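Local coordinates for bsobi restriction endonuclease (Geobacillus stearothermophilus, PDB 1DC1), which cuts double-stranded DNA as a homodimeric type II restriction enzyme, recognising the degenerate sequence 5'-CYCGRG-3' and cleaving after its first C, at the interface of chains A and B. Coordinates in Å, arbitrary orientation; residue numbers count along the deposited sequence, not the author numbering. Chains: chain A/B, Bsobi restriction endonuclease.

The three contacts belong to one two-fold symmetric interface of the homodimer. Contacts 1 and 2 share the same core with the chains exchanged, their C-alpha centres about 18 Å apart; B:Phe102 of helix 88-103 is described in contact 1 and B:Lys35 in contact 2. Contact 3 lies off the line joining them, about 12 Å from contact 1 and 14 Å from contact 2, centre to centre. It brings Lys50, Asp112, Ile115, Phe116 and Leu119 of both chains together. All three use helices 21-53 and 110-152. An apolar core edged by charged residues in contact 3, with hydrogen-bonded grips in contacts 1 and 2, helps hold together the dimer that encircles DNA.

Contact 1: the interface of chains A and B. Residues chain A 36, 39, 126; chain B 76-77, 102, 117, 121.
A:Asn36 and A:Ser39, on helix 21-53, reach over to the loop and helix 110-152 of chain B in the dimer of this endonuclease. The amide nitrogen ND2 of A:Asn36 donates to the backbone O of B:Ser76 at 2.9 Å. That oxygen lies in the amide plane, while the donor is tilted 31° from the carbonyl plane. The hydroxyl OG of A:Ser39 accepts from NH1 of B:Arg117 at 2.7 Å; a second approach from NH2 is weak. OD1 of A:Asn36 meets water 1 at 2.8 Å, and the water leads on to NH1 of B:Arg117. The amide stands nearly upright to the ring of B:Phe121, their planes 84° apart, with OD1 3.6 Å from CZ. CD2 of A:Leu126 touches CE1 of the same ring. A second shell sets these groups. OG of A:Ser39 sits between the backbone N and the carbonyl carbon, chi1 72°, and from there donates to the carbonyl O of A:Asn36. The same oxygen thus gives one bond and receives another from the arginine. CZ of B:Arg117 lies 3.4 Å above the plane of the B:Phe102 ring, over its centre. B:Gly77 covers one face of B:Phe121, its CA 3.7 Å above the plane, near the rim.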
# COMPACT_ATOMS: atom_id res chain seq x y z
N ASN A 36 -3.47 -9.54 -17.45
CA ASN A 36 -3.73 -9.50 -18.89
C ASN A 36 -5.18 -9.85 -19.16
O ASN A 36 -5.81 -9.24 -20.02
CB ASN A 36 -2.77 -10.40 -19.62
CG ASN A 36 -1.45 -9.72 -19.81
OD1 ASN A 36 -1.40 -8.57 -20.24
ND2 ASN A 36 -0.36 -10.40 -19.46
N SER A 39 -7.22 -6.74 -18.33
CA SER A 39 -6.85 -5.55 -19.10
C SER A 39 -7.77 -5.21 -20.27
O SER A 39 -8.01 -4.03 -20.56
CB SER A 39 -5.40 -5.66 -19.62
OG SER A 39 -5.26 -6.61 -20.67
N LEU A 126 -6.57 0.01 -12.87
CA LEU A 126 -6.43 -1.43 -13.09
C LEU A 126 -5.53 -2.01 -12.02
O LEU A 126 -5.81 -3.10 -11.52
CB LEU A 126 -5.88 -1.75 -14.49
CG LEU A 126 -5.40 -3.21 -14.70
CD1 LEU A 126 -6.58 -4.14 -14.66
CD2 LEU A 126 -4.68 -3.35 -15.98
N SER B 76 3.44 -6.22 -22.26
CA SER B 76 2.97 -7.59 -22.14
C SER B 76 2.45 -7.90 -20.74
O SER B 76 2.03 -9.01 -20.47
CB SER B 76 4.07 -8.59 -22.56
OG SER B 76 4.88 -9.00 -21.48
N GLY B 77 2.44 -6.90 -19.86
CA GLY B 77 1.90 -7.10 -18.53
C GLY B 77 2.89 -7.34 -17.43
O GLY B 77 2.47 -7.75 -16.33
N PHE B 102 -2.85 -10.37 -28.32
CA PHE B 102 -3.40 -9.03 -28.52
C PHE B 102 -3.06 -8.30 -29.83
O PHE B 102 -3.94 -7.73 -30.49
CB PHE B 102 -3.02 -8.16 -27.30
CG PHE B 102 -3.50 -8.73 -26.00
CD1 PHE B 102 -4.87 -8.77 -25.72
CD2 PHE B 102 -2.62 -9.20 -25.06
CE1 PHE B 102 -5.34 -9.27 -24.50
CE2 PHE B 102 -3.09 -9.70 -23.82
CZ PHE B 102 -4.45 -9.73 -23.54
N ARG B 117 -1.57 -0.59 -24.59
CA ARG B 117 -1.20 -1.52 -23.52
C ARG B 117 0.02 -1.04 -22.77
O ARG B 117 0.09 -1.16 -21.55
CB ARG B 117 -1.01 -2.92 -24.05
CG ARG B 117 -2.39 -3.54 -24.23
CD ARG B 117 -2.51 -4.90 -25.00
NE ARG B 117 -3.93 -5.30 -24.92
CZ ARG B 117 -4.48 -5.91 -23.87
NH1 ARG B 117 -3.74 -6.22 -22.80
NH2 ARG B 117 -5.78 -6.12 -23.86
N PHE B 121 -0.29 -0.21 -18.64
CA PHE B 121 0.56 -0.80 -17.60
C PHE B 121 1.55 0.23 -17.01
O PHE B 121 1.83 0.21 -15.81
CB PHE B 121 1.28 -2.07 -18.13
CG PHE B 121 0.34 -3.20 -18.51
CD1 PHE B 121 -0.74 -3.54 -17.69
CD2 PHE B 121 0.45 -3.83 -19.72
CE1 PHE B 121 -1.69 -4.48 -18.10
CE2 PHE B 121 -0.49 -4.76 -20.12
CZ PHE B 121 -1.56 -5.08 -19.33
O HOH W 1 -0.93 -7.11 -22.54

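Contact 2: the interface of chains A and B. Residues chain A 76-77, 117, 121; chain B 35-36, 39, 126.
B:Lys35 runs past A:Phe121 in the opposite sense, and its aliphatic chain packs on this ring at the second flank of the dimer interface. Its first torsion, chi1 -166°, sends CG away from the backbone N, and from CB the chain heads for the ring. CG lies 3.8 Å from CE1 of A:Phe121, and CD follows at 4.0 Å from the same atom. A bend at chi3, 94°, then brings CE to 3.4 Å from CD1. The tip NZ ends near the backbone O of A:Gly77. A:Gly77 also covers one face of the ring with its CA. B:Asn36 crosses the ring at about a right angle and puts OD1 near CZ. Its ND2 donates to the backbone O of A:Ser76 at 3.0 Å, with that oxygen somewhat out of the amide plane. Beyond it, A:Arg117 grips OG of B:Ser39 end-on with NH1 and NH2, at 2.9 Å and 3.3 Å. An alanine in place of B:Ser39 would remove this shared acceptor and is likely to leave the guanidinium without its mate across the interface. The hydroxyl oxygen OG lies almost in the guanidinium plane, 7° out of it as seen from NH1.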
# COMPACT_ATOMS: atom_id res chain seq x y z
N SER A 76 -7.78 13.89 -17.03
CA SER A 76 -7.27 15.14 -16.48
C SER A 76 -6.44 14.89 -15.20
O SER A 76 -5.97 15.84 -14.57
CB SER A 76 -8.44 16.15 -16.27
OG SER A 76 -9.18 15.96 -15.08
N GLY A 77 -6.25 13.61 -14.83
CA GLY A 77 -5.43 13.26 -13.67
C GLY A 77 -6.15 13.02 -12.35
O GLY A 77 -5.49 12.94 -11.30
N ARG A 117 -3.61 9.73 -22.30
CA ARG A 117 -3.70 10.20 -20.92
C ARG A 117 -4.78 9.41 -20.14
O ARG A 117 -4.57 9.07 -18.96
CB ARG A 117 -3.99 11.71 -20.91
CG ARG A 117 -2.72 12.49 -21.24
CD ARG A 117 -2.79 14.01 -21.27
NE ARG A 117 -1.38 14.43 -21.28
CZ ARG A 117 -0.59 14.53 -20.19
NH1 ARG A 117 -1.06 14.26 -18.97
NH2 ARG A 117 0.70 14.78 -20.33
N PHE A 121 -3.65 7.10 -16.80
CA PHE A 121 -4.26 7.23 -15.47
C PHE A 121 -5.13 6.00 -15.11
O PHE A 121 -5.14 5.55 -13.99
CB PHE A 121 -5.02 8.57 -15.40
CG PHE A 121 -4.11 9.77 -15.45
CD1 PHE A 121 -2.91 9.79 -14.73
CD2 PHE A 121 -4.39 10.86 -16.29
CE1 PHE A 121 -2.00 10.87 -14.83
CE2 PHE A 121 -3.46 11.94 -16.38
CZ PHE A 121 -2.28 11.94 -15.66
N LYS B 35 0.95 14.96 -10.19
CA LYS B 35 0.76 13.83 -11.10
C LYS B 35 0.76 14.33 -12.54
O LYS B 35 1.42 13.74 -13.38
CB LYS B 35 -0.55 13.11 -10.79
CG LYS B 35 -0.65 11.78 -11.45
CD LYS B 35 -1.78 10.96 -10.83
CE LYS B 35 -3.11 11.08 -11.58
NZ LYS B 35 -4.06 9.94 -11.30
N ASN B 36 0.02 15.41 -12.83
CA ASN B 36 -0.00 15.93 -14.20
C ASN B 36 1.37 16.44 -14.66
O ASN B 36 1.77 16.24 -15.81
CB ASN B 36 -1.07 16.97 -14.32
CG ASN B 36 -2.42 16.34 -14.37
OD1 ASN B 36 -2.62 15.40 -15.13
ND2 ASN B 36 -3.35 16.81 -13.55
N SER B 39 3.45 13.35 -15.49
CA SER B 39 2.86 12.55 -16.56
C SER B 39 3.50 12.68 -17.95
O SER B 39 3.61 11.68 -18.69
CB SER B 39 1.36 12.88 -16.62
OG SER B 39 1.14 14.17 -17.14
N LEU B 126 3.73 5.02 -13.03
CA LEU B 126 3.60 6.43 -12.67
C LEU B 126 3.00 6.50 -11.27
O LEU B 126 3.48 7.24 -10.46
CB LEU B 126 2.73 7.22 -13.66
CG LEU B 126 2.37 8.66 -13.20
CD1 LEU B 126 3.60 9.53 -13.02
CD2 LEU B 126 1.43 9.30 -14.17

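Contact 3: the interface of chains A and B. Residues chain A 47, 50, 112, 115-116, 119; chain B 50, 112, 115-116, 119.
The rings of A:Phe116 and B:Phe116 meet at their edges across the two-fold axis, with CE1 3.5 Å from CE1. Each ring has CB of its own chain's Asp112 over one face, offset toward the rim. B:Phe116 also takes CD of A:Arg47 at its edge, in plane. The guanidinium of A:Arg47 is turned 66° from this ring, and CE2 of B:Phe116 lies 3.6 Å above one guanidinium face. At the guanidinium edge, NH1 binds water 3, which passes on to OD2 of B:Asp112. The leucines close the other end of the core. CD1 of B:Leu119 lies 3.3 Å from CD1 of A:Phe116, a tight fit that its mate A:Leu119 repeats. CG2 of B:Ile115 packs on CZ of A:Phe116 at 3.7 Å. With CG1 anti to the carbonyl carbon (chi1 -52°), CG2 is left anti to the backbone N, which turns it toward the ring. A polar layer borders this core. B:Lys50 NZ bonds the syn side of B:Asp112 OD1 at 2.8 Å and forms a longer salt bridge to A:Asp112 OD2. Water 2 joins the two aspartates through OD2, and the lysines probably ease their mutual repulsion. The patch lies where the two copies of helix 110-152 meet, bordered by helix 21-53 of each chain.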
# COMPACT_ATOMS: atom_id res chain seq x y z
N ARG A 47 -10.81 2.39 -26.69
CA ARG A 47 -11.19 2.37 -28.12
C ARG A 47 -12.53 3.07 -28.29
O ARG A 47 -12.72 3.89 -29.19
CB ARG A 47 -11.33 0.93 -28.67
CG ARG A 47 -10.04 0.13 -28.79
CD ARG A 47 -9.15 0.55 -29.97
NE ARG A 47 -7.97 -0.35 -30.11
CZ ARG A 47 -6.98 -0.22 -31.00
NH1 ARG A 47 -6.97 0.79 -31.89
NH2 ARG A 47 -5.99 -1.13 -31.04
N LYS A 50 -12.21 6.79 -27.86
CA LYS A 50 -11.72 7.45 -29.05
C LYS A 50 -12.84 7.62 -30.11
O LYS A 50 -12.92 8.67 -30.77
CB LYS A 50 -10.57 6.69 -29.67
CG LYS A 50 -9.97 7.47 -30.77
CD LYS A 50 -8.72 6.88 -31.19
CE LYS A 50 -8.25 7.60 -32.40
NZ LYS A 50 -6.96 7.03 -32.73
N ASP A 112 -5.54 11.49 -29.69
CA ASP A 112 -4.63 10.50 -29.12
C ASP A 112 -4.03 11.02 -27.80
O ASP A 112 -3.78 10.23 -26.87
CB ASP A 112 -3.52 10.17 -30.10
CG ASP A 112 -3.90 9.05 -31.03
OD1 ASP A 112 -5.01 8.46 -30.88
OD2 ASP A 112 -3.07 8.77 -31.92
N ILE A 115 -6.65 10.07 -25.35
CA ILE A 115 -6.71 8.60 -25.16
C ILE A 115 -5.50 8.05 -24.37
O ILE A 115 -5.65 7.23 -23.46
CB ILE A 115 -6.83 7.88 -26.53
CG1 ILE A 115 -8.05 8.40 -27.33
CG2 ILE A 115 -6.97 6.41 -26.28
CD1 ILE A 115 -9.45 8.37 -26.62
N PHE A 116 -4.30 8.52 -24.73
CA PHE A 116 -3.07 8.13 -24.08
C PHE A 116 -3.11 8.52 -22.60
O PHE A 116 -2.69 7.74 -21.75
CB PHE A 116 -1.88 8.83 -24.75
CG PHE A 116 -1.53 8.28 -26.10
CD1 PHE A 116 -2.16 7.12 -26.61
CD2 PHE A 116 -0.56 8.92 -26.87
CE1 PHE A 116 -1.82 6.61 -27.89
CE2 PHE A 116 -0.20 8.42 -28.15
CZ PHE A 116 -0.82 7.27 -28.66
N LEU A 119 -5.67 6.31 -20.66
CA LEU A 119 -5.06 5.00 -20.38
C LEU A 119 -3.97 5.05 -19.31
O LEU A 119 -3.92 4.22 -18.42
CB LEU A 119 -4.49 4.42 -21.67
CG LEU A 119 -5.56 3.87 -22.64
CD1 LEU A 119 -4.94 3.77 -24.06
CD2 LEU A 119 -6.07 2.50 -22.14
N LYS B 50 5.76 4.67 -30.33
CA LYS B 50 5.00 4.49 -31.55
C LYS B 50 5.86 4.77 -32.81
O LYS B 50 5.75 4.06 -33.82
CB LYS B 50 3.76 5.39 -31.55
CG LYS B 50 2.82 5.14 -32.72
CD LYS B 50 1.63 6.02 -32.63
CE LYS B 50 0.66 5.80 -33.79
NZ LYS B 50 -0.71 6.27 -33.41
N ASP B 112 -1.36 0.78 -32.31
CA ASP B 112 -2.02 1.42 -31.18
C ASP B 112 -2.37 0.39 -30.11
O ASP B 112 -2.39 0.74 -28.94
CB ASP B 112 -3.27 2.19 -31.61
CG ASP B 112 -2.97 3.59 -32.13
OD1 ASP B 112 -1.81 4.08 -32.10
OD2 ASP B 112 -3.93 4.21 -32.57
N ILE B 115 0.76 0.47 -28.08
CA ILE B 115 0.90 1.75 -27.37
C ILE B 115 -0.11 1.90 -26.21
O ILE B 115 0.25 2.35 -25.14
CB ILE B 115 0.77 3.03 -28.33
CG1 ILE B 115 1.73 2.93 -29.55
CG2 ILE B 115 1.09 4.27 -27.54
CD1 ILE B 115 3.15 2.51 -29.26
N PHE B 116 -1.36 1.52 -26.45
CA PHE B 116 -2.43 1.56 -25.46
C PHE B 116 -2.07 0.62 -24.29
O PHE B 116 -2.25 0.99 -23.13
CB PHE B 116 -3.78 1.10 -26.07
CG PHE B 116 -4.40 2.09 -27.04
CD1 PHE B 116 -3.84 3.36 -27.27
CD2 PHE B 116 -5.56 1.74 -27.72
CE1 PHE B 116 -4.43 4.28 -28.18
CE2 PHE B 116 -6.15 2.65 -28.63
CZ PHE B 116 -5.59 3.91 -28.86
N LEU B 119 0.88 2.04 -22.22
CA LEU B 119 0.43 3.14 -21.34
C LEU B 119 -0.42 2.65 -20.17
O LEU B 119 -0.26 3.08 -19.03
CB LEU B 119 -0.38 4.19 -22.15
CG LEU B 119 0.44 5.16 -23.04
CD1 LEU B 119 -0.46 5.79 -24.14
CD2 LEU B 119 1.08 6.24 -22.14
O HOH W 2 -3.58 6.54 -33.60
O HOH W 3 -5.44 1.84 -33.92